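ARF-like GTPase (Chlamydomonas reinhardtii, PDB 4M9Q) belongs to the ADP-ribosylation factor family of small G proteins and holds phosphoaminophosphonic acid-guanylate ester and a magnesium ion in a P-loop fold. Local coordinates at residues V79-P84 and I110-Q115; I7-L12 and A74-V79. All coordinates share one frame; numbering follows the deposited sequence. Where two conformers were deposited one is given.

Contact 1. Residues V79-P84 and I110-Q115. With GNP (phosphoaminophosphonic acid-guanylate ester), chain D.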
# COMPACT_ATOMS: atom_id res chain seq x y z
N VAL A 79 6.33 -0.78 5.66
CA VAL A 79 7.73 -0.92 5.97
C VAL A 79 7.84 -1.69 7.25
O VAL A 79 7.06 -1.46 8.19
CB VAL A 79 8.39 0.44 6.21
CG1 VAL A 79 9.87 0.28 6.53
CG2 VAL A 79 8.25 1.31 4.98
N ASP A 80 8.81 -2.60 7.32
CA ASP A 80 9.10 -3.26 8.60
C ASP A 80 9.94 -2.27 9.37
O ASP A 80 11.14 -2.11 9.07
CB ASP A 80 9.82 -4.60 8.39
CG ASP A 80 10.13 -5.36 9.68
OD1 ASP A 80 9.99 -4.79 10.80
OD2 ASP A 80 10.60 -6.55 9.58
N ALA A 81 9.31 -1.61 10.33
CA ALA A 81 9.95 -0.54 11.05
C ALA A 81 11.04 -1.05 11.97
O ALA A 81 11.86 -0.26 12.45
CB ALA A 81 8.92 0.29 11.84
N ALA A 82 11.04 -2.36 12.23
CA ALA A 82 11.94 -2.99 13.20
C ALA A 82 13.12 -3.60 12.52
O ALA A 82 13.90 -4.27 13.18
CB ALA A 82 11.24 -4.06 14.03
N ASP A 83 13.26 -3.35 11.22
CA ASP A 83 14.36 -3.82 10.40
C ASP A 83 14.97 -2.66 9.57
O ASP A 83 14.83 -2.62 8.33
CB ASP A 83 13.82 -4.90 9.43
CG ASP A 83 14.92 -5.72 8.75
OD1 ASP A 83 14.56 -6.64 8.00
OD2 ASP A 83 16.12 -5.45 8.97
N PRO A 84 15.68 -1.74 10.24
CA PRO A 84 16.39 -0.64 9.55
C PRO A 84 17.45 -1.10 8.54
O PRO A 84 17.83 -0.34 7.65
CB PRO A 84 17.07 0.12 10.69
CG PRO A 84 16.66 -0.53 11.96
CD PRO A 84 16.16 -1.89 11.62
N ILE A 110 1.86 5.24 4.38
CA ILE A 110 3.01 4.47 4.73
C ILE A 110 2.80 3.94 6.13
O ILE A 110 2.61 4.72 7.07
CB ILE A 110 4.28 5.33 4.67
CG1 ILE A 110 4.46 5.88 3.24
CG2 ILE A 110 5.51 4.52 5.10
CD1 ILE A 110 5.23 7.17 3.11
N PHE A 111 2.80 2.63 6.28
CA PHE A 111 2.66 2.06 7.61
C PHE A 111 4.01 1.64 8.14
O PHE A 111 4.71 0.84 7.56
CB PHE A 111 1.73 0.86 7.57
CG PHE A 111 0.28 1.21 7.51
CD1 PHE A 111 -0.31 1.84 8.53
CD2 PHE A 111 -0.51 0.82 6.45
CE1 PHE A 111 -1.66 2.14 8.51
CE2 PHE A 111 -1.87 1.09 6.41
CZ PHE A 111 -2.45 1.77 7.43
N ALA A 112 4.41 2.23 9.25
CA ALA A 112 5.67 1.86 9.91
C ALA A 112 5.32 0.69 10.81
O ALA A 112 5.02 0.88 11.99
CB ALA A 112 6.23 3.02 10.74
N ASN A 113 5.34 -0.50 10.24
CA ASN A 113 4.79 -1.69 10.90
C ASN A 113 5.74 -2.33 11.95
O ASN A 113 6.93 -2.06 12.02
CB ASN A 113 4.39 -2.70 9.84
CG ASN A 113 3.56 -3.83 10.41
OD1 ASN A 113 2.72 -3.63 11.31
ND2 ASN A 113 3.81 -5.03 9.91
N LYS A 114 5.16 -3.17 12.79
CA LYS A 114 5.93 -3.98 13.77
C LYS A 114 6.41 -3.15 14.97
O LYS A 114 7.50 -3.35 15.46
CB LYS A 114 7.11 -4.70 13.07
CG LYS A 114 6.70 -5.52 11.82
CD LYS A 114 7.63 -6.72 11.60
CE LYS A 114 7.41 -7.41 10.28
NZ LYS A 114 8.48 -8.39 9.92
N GLN A 115 5.56 -2.25 15.45
CA GLN A 115 5.88 -1.38 16.57
C GLN A 115 5.86 -2.10 17.90
O GLN A 115 6.22 -1.51 18.91
CB GLN A 115 4.94 -0.20 16.64
CG GLN A 115 5.02 0.77 15.46
CD GLN A 115 6.26 1.62 15.46
OE1 GLN A 115 6.68 2.07 16.50
NE2 GLN A 115 6.82 1.89 14.29
PG GNP D . 5.46 -11.02 1.25
O1G GNP D . 4.02 -11.74 1.07
O2G GNP D . 5.48 -9.60 0.59
O3G GNP D . 6.52 -12.02 0.75
N3B GNP D . 5.63 -10.68 2.91
PB GNP D . 4.37 -9.83 3.66
O1B GNP D . 2.92 -10.21 3.08
O2B GNP D . 4.71 -8.38 3.53
O3A GNP D . 4.58 -10.29 5.17
PA GNP D . 3.55 -11.06 6.11
O1A GNP D . 3.56 -12.41 5.51
O2A GNP D . 2.33 -10.22 6.22
O5' GNP D . 4.39 -10.99 7.47
C5' GNP D . 5.78 -11.39 7.47
C4' GNP D . 6.19 -11.91 8.87
O4' GNP D . 6.06 -10.80 9.77
C3' GNP D . 5.24 -12.94 9.46
O3' GNP D . 5.85 -13.73 10.49
C2' GNP D . 4.24 -12.12 10.20
O2' GNP D . 3.59 -12.79 11.25
C1' GNP D . 5.13 -11.09 10.81
N9 GNP D . 4.48 -9.85 11.23
C8 GNP D . 3.63 -9.13 10.49
N7 GNP D . 3.26 -8.02 11.14
C5 GNP D . 3.86 -8.03 12.33
C6 GNP D . 3.84 -7.12 13.49
O6 GNP D . 3.15 -6.08 13.50
N1 GNP D . 4.60 -7.44 14.52
C2 GNP D . 5.38 -8.57 14.54
N2 GNP D . 6.09 -8.79 15.65
N3 GNP D . 5.45 -9.46 13.51
C4 GNP D . 4.67 -9.24 12.40

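Contact 2. Residues I7-L12 and A74-V79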
# COMPACT_ATOMS: atom_id res chain seq x y z
N ILE A 7 -6.71 0.13 -4.41
CA ILE A 7 -5.50 0.40 -3.70
C ILE A 7 -4.57 -0.77 -3.86
O ILE A 7 -5.01 -1.91 -3.82
CB ILE A 7 -5.82 0.53 -2.22
CG1 ILE A 7 -6.43 1.87 -1.92
CG2 ILE A 7 -4.60 0.45 -1.36
CD1 ILE A 7 -6.99 1.82 -0.51
N ALA A 8 -3.28 -0.50 -4.05
CA ALA A 8 -2.25 -1.58 -4.07
C ALA A 8 -1.54 -1.54 -2.78
O ALA A 8 -1.14 -0.49 -2.33
CB ALA A 8 -1.25 -1.37 -5.20
N LEU A 9 -1.34 -2.70 -2.18
CA LEU A 9 -0.64 -2.83 -0.87
C LEU A 9 0.76 -3.30 -1.21
O LEU A 9 0.94 -4.42 -1.66
CB LEU A 9 -1.40 -3.85 -0.04
CG LEU A 9 -1.30 -4.07 1.47
CD1 LEU A 9 -1.08 -2.78 2.25
CD2 LEU A 9 -2.54 -4.82 1.96
N LEU A 10 1.73 -2.41 -1.08
CA LEU A 10 3.07 -2.68 -1.54
C LEU A 10 4.03 -2.55 -0.38
O LEU A 10 3.65 -2.15 0.72
CB LEU A 10 3.43 -1.66 -2.62
CG LEU A 10 2.54 -1.56 -3.87
CD1 LEU A 10 3.12 -0.49 -4.77
CD2 LEU A 10 2.43 -2.89 -4.56
N GLY A 11 5.29 -2.90 -0.63
CA GLY A 11 6.34 -2.93 0.40
C GLY A 11 7.16 -4.20 0.27
O GLY A 11 6.73 -5.13 -0.36
N LEU A 12 8.33 -4.23 0.89
CA LEU A 12 9.27 -5.34 0.70
C LEU A 12 8.68 -6.61 1.31
O LEU A 12 7.78 -6.56 2.17
CB LEU A 12 10.61 -5.06 1.39
CG LEU A 12 11.44 -3.85 0.96
CD1 LEU A 12 12.74 -3.81 1.76
CD2 LEU A 12 11.72 -3.83 -0.55
N ALA A 74 -4.47 4.86 -5.20
CA ALA A 74 -3.59 5.18 -4.09
C ALA A 74 -2.81 3.94 -3.72
O ALA A 74 -3.12 2.81 -4.22
CB ALA A 74 -4.38 5.66 -2.89
N ILE A 75 -1.82 4.13 -2.84
CA ILE A 75 -0.94 3.05 -2.41
C ILE A 75 -0.93 2.98 -0.90
O ILE A 75 -0.98 4.02 -0.25
CB ILE A 75 0.48 3.33 -2.89
CG1 ILE A 75 0.63 2.85 -4.34
CG2 ILE A 75 1.52 2.67 -1.96
CD1 ILE A 75 2.06 2.54 -4.71
N VAL A 76 -0.91 1.78 -0.34
CA VAL A 76 -0.49 1.60 1.02
C VAL A 76 0.91 1.00 0.89
O VAL A 76 1.05 -0.05 0.27
CB VAL A 76 -1.42 0.71 1.80
CG1 VAL A 76 -0.88 0.45 3.19
CG2 VAL A 76 -2.82 1.31 1.88
N TYR A 77 1.94 1.67 1.42
CA TYR A 77 3.27 1.13 1.43
C TYR A 77 3.64 0.74 2.86
O TYR A 77 3.52 1.55 3.78
CB TYR A 77 4.23 2.16 0.90
CG TYR A 77 5.59 1.57 0.53
CD1 TYR A 77 5.77 0.93 -0.66
CD2 TYR A 77 6.66 1.67 1.41
CE1 TYR A 77 6.99 0.38 -0.96
CE2 TYR A 77 7.87 1.11 1.11
CZ TYR A 77 8.02 0.47 -0.08
OH TYR A 77 9.24 -0.04 -0.39
N VAL A 78 4.03 -0.51 3.08
CA VAL A 78 4.29 -1.02 4.39
C VAL A 78 5.78 -1.25 4.53
O VAL A 78 6.44 -1.85 3.67
CB VAL A 78 3.54 -2.35 4.62
CG1 VAL A 78 3.70 -2.84 6.06
CG2 VAL A 78 2.05 -2.20 4.28
N VAL A 79 6.33 -0.78 5.66
CA VAL A 79 7.73 -0.92 5.97
C VAL A 79 7.84 -1.69 7.25
O VAL A 79 7.06 -1.46 8.19
CB VAL A 79 8.39 0.44 6.21
CG1 VAL A 79 9.87 0.28 6.53
CG2 VAL A 79 8.25 1.31 4.98
O HOH W 1 9.06 -2.11 2.81

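Contact 1. Residues V79-P84 and I110-Q115
The guanine-binding corner of the nucleotide pocket is built here, where Asp80 meets Lys114 of the Asn-Lys-x-Asp motif. The motif starts at Asn113 and ends with Asp116, which is also hydrogen-bonded to GNP. Lys114 NZ forms a salt bridge with Asp80 OD2 at 2.8 Å. It comes from well above the carboxylate plane, 71° out of it. Asp80 CG lies anti to the backbone N (chi1 -179°), which carries the carboxylate to the lysine. The aliphatic part of Lys114 takes part as well, with CD 3.4 Å from Asp80 CG. From CG onward the lysine is extended. It passes over one face of the guanine base, its CG 3.7 Å from GNP C6, and NZ makes a weak hydrogen bond to the sugar oxygen O4'. NZ also donates to Asn14 O. Asp80 OD1 accepts from Ala82 N in an Asx turn, which limits the rotation of the carboxylate.

Behind this site are two parallel neighbouring strands of the sheet. They belong to a beta-alpha-beta crossover whose connection contains helix 87-99. Val79 N donates to Phe111 O at 3.0 Å in a nearly straight bond (173°). Asn113 N returns a bond to Val79 O at 2.8 Å. Just past the strand end, Ala81 N donates to Asn113 O.

Asn113 ND2 approaches GNP N7 to 3.3 Å. Its amide is gripped at both ends, by Ala15 O at ND2 and by Ala146 N at OD1, and this fixes its orientation beside the base. Ala112, on the face away from Asn113, has its CB 4.0 Å from Ala81 CB just past the strand. Gln115, bent at chi2, folds back so that its NE2 donates to Ala112 O; it also bonds to Ala121 O.

Contact 2. Residues I7-L12 and A74-V79
Strand residues Ile7 to Leu10 pair in parallel with Ala74 to Tyr77, and the two short axes lie 4.8 Å apart at 15°. Val76 sits at the middle of the pairing. Its N donates to Ala8 O at 3.0 Å, and its O accepts from Leu10 N at 2.8 Å. Val78 N continues the pattern to Leu10 O, while the bond from Ala8 N to Ala74 O is weak. At Leu12 the direct bonding stops; a water accepts from Leu12 N and donates to Val78 O.

Ile7, Leu9, Ala74 and Val76 share one face of the sheet. Ile7 CG2 meets Val76 CG2 at 3.8 Å, and Leu165 of helix 157-190 covers both residues. On the other face Leu10 CB packs against Tyr77 CD1. Tyr77 CG is anti to the backbone N (chi1 -165°), which carries the ring alongside Leu10 to Gly11. Gly11 CA lies over one ring face in a CH-pi contact, 4.0 Å from the centroid. Tyr77 OH and Ser90 OG on helix 87-99 are hydrogen-bonded.

Gly11 O is hydrogen-bonded to Lys17 NZ, consistent with the start of a P-loop. The bonds of Leu10 to Val76 and Val78, with the Tyr77 ring against Gly11, hold the strand end from which this phosphate-binding loop probably departs.

In the fold
From the N terminus, strand 3-10 leads into helix 17-24 and the antiparallel pair 38-45 and 48-55. The chain then returns at strand 74-80, and contact 2 closes this loop of 61 residues. Contact 1 follows in series. It closes the shorter excursion through helix 87-99, when strand 108-113 comes back beside 74-80. The two loops neither nest nor cross. Strand 74-80 serves both contacts, with strand 3-10 on one side and 108-113 on the other, and Val79 belongs to both. Asn113 CB packs on Val78 CG1 where they meet. Together they join three neighbouring strands; 3-10 and 108-113 lead into the nucleotide pocket, and Asp80 ending 74-80 holds Lys114.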